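Proteasome accessory factor B/C (PafBC) (Paenarthrobacter aurescens, PDB 6SJ9) regulates transcription in the bacterial DNA damage response, probably by binding DNA through its winged helix-turn-helix domains, with WYL domains likely to sense the signal. Local coordinates at residues K160-R164 against V218-F224; R178-W183 against L194-G200; L8-L13 against T462-G467. All blocks are in the same frame, centred on the assembly; numbering follows the deposited sequence.

Contact 1 of 3, residues K160-R164 against V218-F224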
loop_
_atom_site.group_PDB
_atom_site.type_symbol
_atom_site.label_atom_id
_atom_site.label_comp_id
_atom_site.label_asym_id
_atom_site.label_seq_id
_atom_site.Cartn_x
_atom_site.Cartn_y
_atom_site.Cartn_z
ATOM N N LYS A 160 -3.214 11.131 -28.776
ATOM C CA LYS A 160 -2.859 12.474 -29.234
ATOM C C LYS A 160 -4.089 13.385 -29.298
ATOM O O LYS A 160 -4.299 14.098 -30.281
ATOM C CB LYS A 160 -2.131 12.425 -30.593
ATOM C CG LYS A 160 -0.813 11.683 -30.485
ATOM C CD LYS A 160 -0.046 11.703 -31.761
ATOM C CE LYS A 160 1.395 11.235 -31.498
ATOM N NZ LYS A 160 1.442 9.739 -31.434
ATOM N N HIS A 161 -4.904 13.329 -28.278
ATOM C CA HIS A 161 -6.065 14.164 -28.104
ATOM C C HIS A 161 -5.771 15.239 -27.054
ATOM O O HIS A 161 -5.294 14.916 -25.951
ATOM C CB HIS A 161 -7.249 13.334 -27.619
ATOM C CG HIS A 161 -7.603 12.226 -28.533
ATOM N ND1 HIS A 161 -7.753 12.412 -29.894
ATOM C CD2 HIS A 161 -7.903 10.930 -28.285
ATOM C CE1 HIS A 161 -8.091 11.264 -30.442
ATOM N NE2 HIS A 161 -8.217 10.360 -29.488
ATOM N N PRO A 162 -6.142 16.484 -27.339
ATOM C CA PRO A 162 -6.148 17.522 -26.302
ATOM C C PRO A 162 -7.271 17.223 -25.300
ATOM O O PRO A 162 -8.155 16.383 -25.553
ATOM C CB PRO A 162 -6.374 18.827 -27.086
ATOM C CG PRO A 162 -7.031 18.391 -28.368
ATOM C CD PRO A 162 -6.751 16.907 -28.631
ATOM N N ILE A 163 -7.223 17.897 -24.146
ATOM C CA ILE A 163 -8.188 17.684 -23.070
ATOM C C ILE A 163 -8.708 19.028 -22.563
ATOM O O ILE A 163 -8.154 20.095 -22.843
ATOM C CB ILE A 163 -7.597 16.904 -21.856
ATOM C CG1 ILE A 163 -6.464 17.698 -21.221
ATOM C CG2 ILE A 163 -7.074 15.557 -22.303
ATOM C CD1 ILE A 163 -5.789 16.982 -20.011
ATOM N N ARG A 164 -9.794 18.953 -21.800
ATOM C CA ARG A 164 -10.330 20.103 -21.082
ATOM C C ARG A 164 -10.790 19.663 -19.696
ATOM O O ARG A 164 -11.209 18.518 -19.486
ATOM C CB ARG A 164 -11.435 20.789 -21.910
ATOM C CG ARG A 164 -12.846 20.839 -21.354
ATOM C CD ARG A 164 -13.854 20.944 -22.503
ATOM N NE ARG A 164 -13.313 21.798 -23.553
ATOM C CZ ARG A 164 -13.649 21.731 -24.851
ATOM N NH1 ARG A 164 -14.539 20.835 -25.303
ATOM N NH2 ARG A 164 -13.046 22.547 -25.726
ATOM N N VAL A 218 -11.624 14.073 -22.485
ATOM C CA VAL A 218 -10.702 13.823 -23.582
ATOM C C VAL A 218 -11.377 14.201 -24.903
ATOM O O VAL A 218 -12.366 13.575 -25.294
ATOM C CB VAL A 218 -10.288 12.359 -23.587
ATOM C CG1 VAL A 218 -9.206 12.101 -24.661
ATOM C CG2 VAL A 218 -9.702 11.969 -22.225
ATOM N N LEU A 219 -10.800 15.173 -25.641
ATOM C CA LEU A 219 -11.422 15.630 -26.905
ATOM C C LEU A 219 -10.973 14.730 -28.061
ATOM O O LEU A 219 -10.059 15.053 -28.848
ATOM C CB LEU A 219 -11.062 17.081 -27.173
ATOM C CG LEU A 219 -11.337 17.957 -25.944
ATOM C CD1 LEU A 219 -11.086 19.425 -26.322
ATOM C CD2 LEU A 219 -12.835 17.740 -25.468
ATOM N N THR A 220 -11.676 13.604 -28.190
ATOM C CA THR A 220 -11.394 12.541 -29.155
ATOM C C THR A 220 -11.698 12.970 -30.591
ATOM O O THR A 220 -11.506 12.149 -31.484
ATOM C CB THR A 220 -12.174 11.234 -28.839
ATOM O OG1 THR A 220 -13.564 11.512 -28.862
ATOM C CG2 THR A 220 -11.787 10.638 -27.466
ATOM N N THR A 221 -12.256 14.155 -30.795
ATOM C CA THR A 221 -12.357 14.725 -32.126
ATOM C C THR A 221 -11.101 15.487 -32.548
ATOM O O THR A 221 -11.036 15.932 -33.699
ATOM C CB THR A 221 -13.505 15.731 -32.202
ATOM O OG1 THR A 221 -13.355 16.670 -31.117
ATOM C CG2 THR A 221 -14.845 15.029 -32.071
ATOM N N GLY A 222 -10.172 15.753 -31.621
ATOM C CA GLY A 222 -9.037 16.607 -31.877
ATOM C C GLY A 222 -7.714 15.854 -31.949
ATOM O O GLY A 222 -7.609 14.688 -31.577
ATOM N N SER A 223 -6.683 16.580 -32.395
ATOM C CA SER A 223 -5.336 16.041 -32.447
ATOM C C SER A 223 -4.362 17.109 -31.961
ATOM O O SER A 223 -4.667 18.304 -31.957
ATOM C CB SER A 223 -4.903 15.655 -33.853
ATOM O OG SER A 223 -5.117 16.811 -34.643
ATOM N N PHE A 224 -3.177 16.642 -31.562
ATOM C CA PHE A 224 -2.044 17.519 -31.323
ATOM C C PHE A 224 -0.811 16.642 -31.399
ATOM O O PHE A 224 -0.907 15.416 -31.339
ATOM C CB PHE A 224 -2.142 18.200 -29.961
ATOM C CG PHE A 224 -1.755 17.320 -28.837
ATOM C CD1 PHE A 224 -2.647 16.385 -28.327
ATOM C CD2 PHE A 224 -0.514 17.457 -28.227
ATOM C CE1 PHE A 224 -2.317 15.583 -27.287
ATOM C CE2 PHE A 224 -0.169 16.661 -27.172
ATOM C CZ PHE A 224 -1.068 15.706 -26.680
#
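The H161 imidazole carries the CA of T220 over the centre of one face, a CH-pi contact 3.6 Å from the ring centroid, while G222 O sits at its edge, in the ring plane. The contact belongs to the first WYL domain, whose small Sm-like sheet follows helix 147-159: residues 160-164 lead from that helix into strand 163-168, and residues 218-224 start at the end of the short strand 217-218 and run on as a loop. The second flat group, the R164 guanidinium, has CD1 of L219 above one face, displaced toward the rim; its NH2 turns to a salt bridge with E179 of strand 175-188. The F224 ring meets the backbone of the first segment obliquely, its CE1 3.3 Å from H161 O. Its CG stands between the backbone N and the carbonyl carbon (chi1 78°), which brings the ring against the K160 and H161 carbonyls.

K160, with positive phi, is the C-prime residue of the Schellman motif ending the helix. Its carbonyl takes a weak bond from F224 N and a CA-H...O contact from S223 CA. Farther along, I163 and V218 form an antiparallel non-hydrogen-bonded pair, with CA atoms 4.6 Å apart and both side chains on the face packed by A156 of helix 147-159. Beside this pair, L219 N donates to P162 O over 2.9 Å. L219 is the centre of an inverse gamma turn and begins the type I turn that ends at G222. That turn presents the T220 CA and the G222 carbonyl to the same imidazole, fixing its rotation: H161 ND1 donates to G222 O at 2.8 Å, with an N-H...O angle of 167°.

Contact 2 of 3, residues R178-W183 against L194-G200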
loop_
_atom_site.group_PDB
_atom_site.type_symbol
_atom_site.label_atom_id
_atom_site.label_comp_id
_atom_site.label_asym_id
_atom_site.label_seq_id
_atom_site.Cartn_x
_atom_site.Cartn_y
_atom_site.Cartn_z
ATOM N N ARG A 178 -9.826 24.802 -18.488
ATOM C CA ARG A 178 -8.552 24.934 -19.178
ATOM C C ARG A 178 -8.528 23.975 -20.364
ATOM O O ARG A 178 -9.072 22.864 -20.283
ATOM C CB ARG A 178 -7.412 24.609 -18.225
ATOM C CG ARG A 178 -7.489 25.356 -16.864
ATOM C CD ARG A 178 -7.394 26.864 -17.075
ATOM N NE ARG A 178 -6.033 27.261 -17.455
ATOM C CZ ARG A 178 -5.092 27.604 -16.547
ATOM N NH1 ARG A 178 -3.846 27.959 -16.907
ATOM N NH2 ARG A 178 -5.411 27.598 -15.258
ATOM N N GLU A 179 -7.887 24.410 -21.454
ATOM C CA GLU A 179 -7.762 23.626 -22.678
ATOM C C GLU A 179 -6.298 23.299 -22.810
ATOM O O GLU A 179 -5.473 24.209 -22.996
ATOM C CB GLU A 179 -8.210 24.405 -23.914
ATOM C CG GLU A 179 -9.549 25.135 -23.790
ATOM C CD GLU A 179 -10.726 24.190 -23.912
ATOM O OE1 GLU A 179 -11.801 24.544 -23.414
ATOM O OE2 GLU A 179 -10.570 23.085 -24.496
ATOM N N VAL A 180 -5.977 22.015 -22.693
ATOM C CA VAL A 180 -4.601 21.605 -22.519
ATOM C C VAL A 180 -4.253 20.505 -23.514
ATOM O O VAL A 180 -5.015 19.556 -23.695
ATOM C CB VAL A 180 -4.386 21.155 -21.052
ATOM C CG1 VAL A 180 -3.040 20.576 -20.852
ATOM C CG2 VAL A 180 -4.570 22.342 -20.116
ATOM N N GLU A 181 -3.044 20.570 -24.045
ATOM C CA GLU A 181 -2.435 19.456 -24.738
ATOM C C GLU A 181 -1.478 18.758 -23.771
ATOM O O GLU A 181 -0.429 19.346 -23.409
ATOM C CB GLU A 181 -1.702 19.974 -25.983
ATOM C CG GLU A 181 -2.675 20.665 -26.975
ATOM C CD GLU A 181 -1.986 21.409 -28.118
ATOM O OE1 GLU A 181 -0.735 21.349 -28.220
ATOM O OE2 GLU A 181 -2.690 22.052 -28.915
ATOM N N PRO A 182 -1.777 17.538 -23.317
ATOM C CA PRO A 182 -1.008 16.951 -22.186
ATOM C C PRO A 182 0.345 16.424 -22.635
ATOM O O PRO A 182 0.439 15.679 -23.611
ATOM C CB PRO A 182 -1.899 15.814 -21.696
ATOM C CG PRO A 182 -2.728 15.425 -23.010
ATOM C CD PRO A 182 -2.987 16.748 -23.660
ATOM N N TRP A 183 1.408 16.873 -21.956
ATOM C CA TRP A 183 2.771 16.402 -22.228
ATOM C C TRP A 183 3.243 15.356 -21.242
ATOM O O TRP A 183 4.041 14.473 -21.598
ATOM C CB TRP A 183 3.774 17.533 -22.194
ATOM C CG TRP A 183 3.543 18.605 -23.195
ATOM C CD1 TRP A 183 2.611 18.638 -24.187
ATOM C CD2 TRP A 183 4.279 19.838 -23.292
ATOM N NE1 TRP A 183 2.741 19.819 -24.919
ATOM C CE2 TRP A 183 3.743 20.574 -24.360
ATOM C CE3 TRP A 183 5.330 20.388 -22.561
ATOM C CZ2 TRP A 183 4.244 21.832 -24.735
ATOM C CZ3 TRP A 183 5.813 21.645 -22.933
ATOM C CH2 TRP A 183 5.272 22.338 -24.015
ATOM N N LEU A 194 -0.009 17.458 -13.808
ATOM C CA LEU A 194 -0.083 17.392 -15.260
ATOM C C LEU A 194 0.694 18.582 -15.819
ATOM O O LEU A 194 0.555 19.726 -15.334
ATOM C CB LEU A 194 -1.548 17.465 -15.706
ATOM C CG LEU A 194 -1.756 17.726 -17.209
ATOM C CD1 LEU A 194 -1.393 16.522 -18.112
ATOM C CD2 LEU A 194 -3.186 18.158 -17.439
ATOM N N VAL A 195 1.572 18.322 -16.778
ATOM C CA VAL A 195 2.227 19.405 -17.494
ATOM C C VAL A 195 1.790 19.306 -18.944
ATOM O O VAL A 195 1.657 18.200 -19.487
ATOM C CB VAL A 195 3.773 19.411 -17.376
ATOM C CG1 VAL A 195 4.340 18.149 -17.930
ATOM C CG2 VAL A 195 4.349 20.576 -18.176
ATOM N N GLY A 196 1.521 20.460 -19.559
ATOM C CA GLY A 196 1.135 20.433 -20.954
ATOM C C GLY A 196 1.056 21.847 -21.488
ATOM O O GLY A 196 1.298 22.824 -20.766
ATOM N N LEU A 197 0.782 21.938 -22.802
ATOM C CA LEU A 197 0.618 23.244 -23.441
ATOM C C LEU A 197 -0.812 23.725 -23.171
ATOM O O LEU A 197 -1.785 23.122 -23.635
ATOM C CB LEU A 197 0.919 23.141 -24.936
ATOM C CG LEU A 197 0.725 24.427 -25.759
ATOM C CD1 LEU A 197 1.700 25.433 -25.178
ATOM C CD2 LEU A 197 1.115 24.234 -27.217
ATOM N N ASP A 198 -0.948 24.791 -22.400
ATOM C CA ASP A 198 -2.237 25.419 -22.173
ATOM C C ASP A 198 -2.533 26.316 -23.366
ATOM O O ASP A 198 -1.864 27.327 -23.550
ATOM C CB ASP A 198 -2.175 26.239 -20.889
ATOM C CG ASP A 198 -3.521 26.820 -20.491
ATOM O OD1 ASP A 198 -4.203 27.398 -21.360
ATOM O OD2 ASP A 198 -3.874 26.730 -19.295
ATOM N N ARG A 199 -3.518 25.943 -24.190
ATOM C CA ARG A 199 -3.790 26.702 -25.403
ATOM C C ARG A 199 -4.432 28.033 -25.080
ATOM O O ARG A 199 -4.347 28.942 -25.907
ATOM C CB ARG A 199 -4.678 25.930 -26.375
ATOM C CG ARG A 199 -4.041 24.733 -26.962
ATOM C CD ARG A 199 -2.637 25.000 -27.456
ATOM N NE ARG A 199 -2.527 26.035 -28.469
ATOM C CZ ARG A 199 -2.214 25.796 -29.749
ATOM N NH1 ARG A 199 -1.980 24.560 -30.152
ATOM N NH2 ARG A 199 -2.126 26.793 -30.626
ATOM N N GLY A 200 -5.082 28.153 -23.909
ATOM C CA GLY A 200 -5.642 29.437 -23.500
ATOM C C GLY A 200 -4.583 30.476 -23.169
ATOM O O GLY A 200 -4.747 31.663 -23.472
#
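E181 and L197 form an antiparallel hydrogen-bonded pair toward the open end of the beta hairpin of strands 175-188 and 191-198 in the WYL sheet: E181 N gives its hydrogen to L197 O and L197 N to E181 O, each over 2.9 Å. R199 N is taken up by E179 O and W183 N by V195 O.

Two salt bridges join the side chains. OD2 of D198 receives both NH1 of R178, at 2.7 Å, and, weakly, its NE; the guanidinium approaches from above the carboxylate plane, the two planes 47° apart. OD1 of D198 is held by R201 N and weakly by G200 N. On the face of E181 and L197, E181 OE2 accepts from R199 NH1 at 2.9 Å on its syn side, though 29° out of the carboxylate plane; bends in the R199 chain at chi2 and chi3 fold it back to that carboxylate. E179 turns to R164.

The W183 indole lies with one face over the backbone of G196 and L197; G196 CA is 3.9 Å from the centroid of its five-membered ring.

V180 and L194 are buried and touch each other, and F165 of strand 163-168 touches both. P182 and L194 pack against helix 147-159, through A156 and M157 and through V153 respectively, and strand 203-208 continues the sheet beyond strand 191-198.

Contact 3 of 3, residues L8-L13 against T462-G467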
loop_
_atom_site.group_PDB
_atom_site.type_symbol
_atom_site.label_atom_id
_atom_site.label_comp_id
_atom_site.label_asym_id
_atom_site.label_seq_id
_atom_site.Cartn_x
_atom_site.Cartn_y
_atom_site.Cartn_z
ATOM N N LEU A 8 24.031 -12.710 6.800
ATOM C CA LEU A 8 24.202 -11.269 6.935
ATOM C C LEU A 8 23.194 -10.686 7.907
ATOM O O LEU A 8 23.558 -9.875 8.762
ATOM C CB LEU A 8 24.083 -10.579 5.579
ATOM C CG LEU A 8 25.295 -10.787 4.677
ATOM C CD1 LEU A 8 25.172 -9.972 3.408
ATOM C CD2 LEU A 8 26.609 -10.488 5.380
ATOM N N LEU A 9 21.923 -11.108 7.806
ATOM C CA LEU A 9 20.897 -10.574 8.702
ATOM C C LEU A 9 21.209 -10.901 10.155
ATOM O O LEU A 9 21.220 -10.006 11.012
ATOM C CB LEU A 9 19.506 -11.097 8.301
ATOM C CG LEU A 9 19.044 -10.600 6.934
ATOM C CD1 LEU A 9 17.839 -11.345 6.291
ATOM C CD2 LEU A 9 18.715 -9.086 7.015
ATOM N N ASN A 10 21.558 -12.163 10.428
ATOM C CA ASN A 10 21.911 -12.594 11.784
ATOM C C ASN A 10 23.168 -11.882 12.290
ATOM O O ASN A 10 23.244 -11.498 13.466
ATOM C CB ASN A 10 22.132 -14.122 11.790
ATOM C CG ASN A 10 20.833 -14.924 11.566
ATOM O OD1 ASN A 10 19.748 -14.519 11.982
ATOM N ND2 ASN A 10 20.950 -16.038 10.854
ATOM N N LEU A 11 24.180 -11.711 11.420
ATOM C CA LEU A 11 25.384 -10.998 11.841
ATOM C C LEU A 11 25.023 -9.572 12.221
ATOM O O LEU A 11 25.410 -9.083 13.281
ATOM C CB LEU A 11 26.460 -11.035 10.737
ATOM C CG LEU A 11 27.757 -10.236 10.963
ATOM C CD1 LEU A 11 28.447 -10.705 12.234
ATOM C CD2 LEU A 11 28.712 -10.361 9.793
ATOM N N LEU A 12 24.224 -8.912 11.381
ATOM C CA LEU A 12 23.857 -7.528 11.647
ATOM C C LEU A 12 23.124 -7.405 12.985
ATOM O O LEU A 12 23.412 -6.506 13.782
ATOM C CB LEU A 12 23.009 -6.985 10.488
ATOM C CG LEU A 12 22.238 -5.677 10.690
ATOM C CD1 LEU A 12 23.181 -4.522 10.974
ATOM C CD2 LEU A 12 21.330 -5.353 9.448
ATOM N N LEU A 13 22.216 -8.326 13.275
ATOM C CA LEU A 13 21.470 -8.218 14.535
ATOM C C LEU A 13 22.355 -8.493 15.742
ATOM O O LEU A 13 22.262 -7.790 16.743
ATOM C CB LEU A 13 20.280 -9.172 14.537
ATOM C CG LEU A 13 19.277 -8.711 13.491
ATOM C CD1 LEU A 13 18.191 -9.718 13.340
ATOM C CD2 LEU A 13 18.715 -7.359 13.916
ATOM N N THR A 462 15.834 -4.909 2.368
ATOM C CA THR A 462 15.510 -5.774 3.511
ATOM C C THR A 462 16.588 -5.688 4.600
ATOM O O THR A 462 16.273 -5.522 5.780
ATOM C CB THR A 462 15.338 -7.213 3.034
ATOM O OG1 THR A 462 14.230 -7.233 2.128
ATOM C CG2 THR A 462 15.102 -8.214 4.232
ATOM N N ILE A 463 17.855 -5.733 4.205
ATOM C CA ILE A 463 18.960 -5.619 5.146
ATOM C C ILE A 463 18.931 -4.241 5.815
ATOM O O ILE A 463 19.054 -4.124 7.035
ATOM C CB ILE A 463 20.289 -5.888 4.405
ATOM C CG1 ILE A 463 20.266 -7.317 3.873
ATOM C CG2 ILE A 463 21.526 -5.733 5.297
ATOM C CD1 ILE A 463 21.473 -7.695 2.993
ATOM N N LYS A 464 18.767 -3.174 5.027
ATOM C CA LYS A 464 18.762 -1.831 5.609
ATOM C C LYS A 464 17.610 -1.640 6.591
ATOM O O LYS A 464 17.808 -1.139 7.703
ATOM C CB LYS A 464 18.694 -0.781 4.510
ATOM C CG LYS A 464 19.896 -0.796 3.605
ATOM C CD LYS A 464 19.728 0.209 2.461
ATOM C CE LYS A 464 21.011 0.313 1.606
ATOM N NZ LYS A 464 20.785 1.403 0.630
ATOM N N LEU A 465 16.410 -2.099 6.236
ATOM C CA LEU A 465 15.290 -1.942 7.158
ATOM C C LEU A 465 15.444 -2.838 8.380
ATOM O O LEU A 465 14.906 -2.511 9.444
ATOM C CB LEU A 465 13.961 -2.235 6.474
ATOM C CG LEU A 465 13.255 -1.067 5.784
ATOM C CD1 LEU A 465 12.601 -0.213 6.830
ATOM C CD2 LEU A 465 14.276 -0.236 5.062
ATOM N N THR A 466 16.151 -3.974 8.236
ATOM C CA THR A 466 16.443 -4.823 9.387
ATOM C C THR A 466 17.262 -4.060 10.427
ATOM O O THR A 466 17.012 -4.172 11.631
ATOM C CB THR A 466 17.207 -6.076 8.945
ATOM O OG1 THR A 466 16.382 -6.891 8.103
ATOM C CG2 THR A 466 17.671 -6.931 10.150
ATOM N N GLY A 467 18.232 -3.271 9.977
ATOM C CA GLY A 467 19.005 -2.461 10.896
ATOM C C GLY A 467 18.154 -1.408 11.572
ATOM O O GLY A 467 18.423 -1.029 12.709
#
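Two helices some 440 residues apart in sequence pack here: helix 2-17, at the N-terminal end of the chain, and helix 457-469, whose segment 462-467 belongs to the PafC helix-turn-helix domain. The short segments run in nearly the same direction, at 22°, with axes 10.1 Å apart at closest approach. A few branches span that separation. The CD2 methyl of L9 reaches over T466, 3.4 Å from its OG1, and also touches CG1 of I463 at 3.9 Å. The L9 and T466 side chains cross at about a right angle, as do those of L13 and T466, where CD2 of L13 rests 3.9 Å from the T466 CG2 methyl. One turn on from L8, L12 points toward the other helix; with its CG opposite the backbone N (chi1 166°), it sends CD2 onto the backbone, 3.5 Å from I463 O and close to G467 N. The same methyl touches CG2 of I463, while L8 CD1 makes a looser contact with I463 CD1.

Neighbouring elements flank this seam: L434 of helix 427-441 and A473 of helix 472-476 touch T466, D49 of helix 39-55 adjoins L8, and F58 and I81 adjoin L12. I81 is also one of the residues at the potassium site.

The threonine hydroxyl is satisfied within its own helix. T466 OG1 donates to T462 O over 2.7 Å, and T466 N reaches the same oxygen from the opposite face of its carbonyl plane. With its hydrogen turned inward to that carbonyl, the hydroxyl can lie beside the L9 CD2 methyl at little polar cost. The two segments meet through leucine methyls against side chains and backbone, without a hydrogen bond between them, probably a less directional attachment than a polar one.

Contacts 1 and 2 are adjacent in the first WYL domain, their centres 11 Å apart. Strands 163-168 and 175-188 are sheet neighbours, and the two contacts meet directly: I163 N lies 2.8 Å from V180 O, a probable hydrogen bond; the salt bridge from R164 NH2 to E179 OE2 measures 2.8 Å; and F224 CZ packs 3.4 Å from P182 O. Contact 3 belongs to another part of the molecule, its centre about 52 Å from that of contact 1 and 48 Å from that of contact 2. It touches neither, but lies near the bound potassium ion, about 9 Å from the L12 side chain. Segments 8-13 and 462-467 bracket both WYL contacts in sequence.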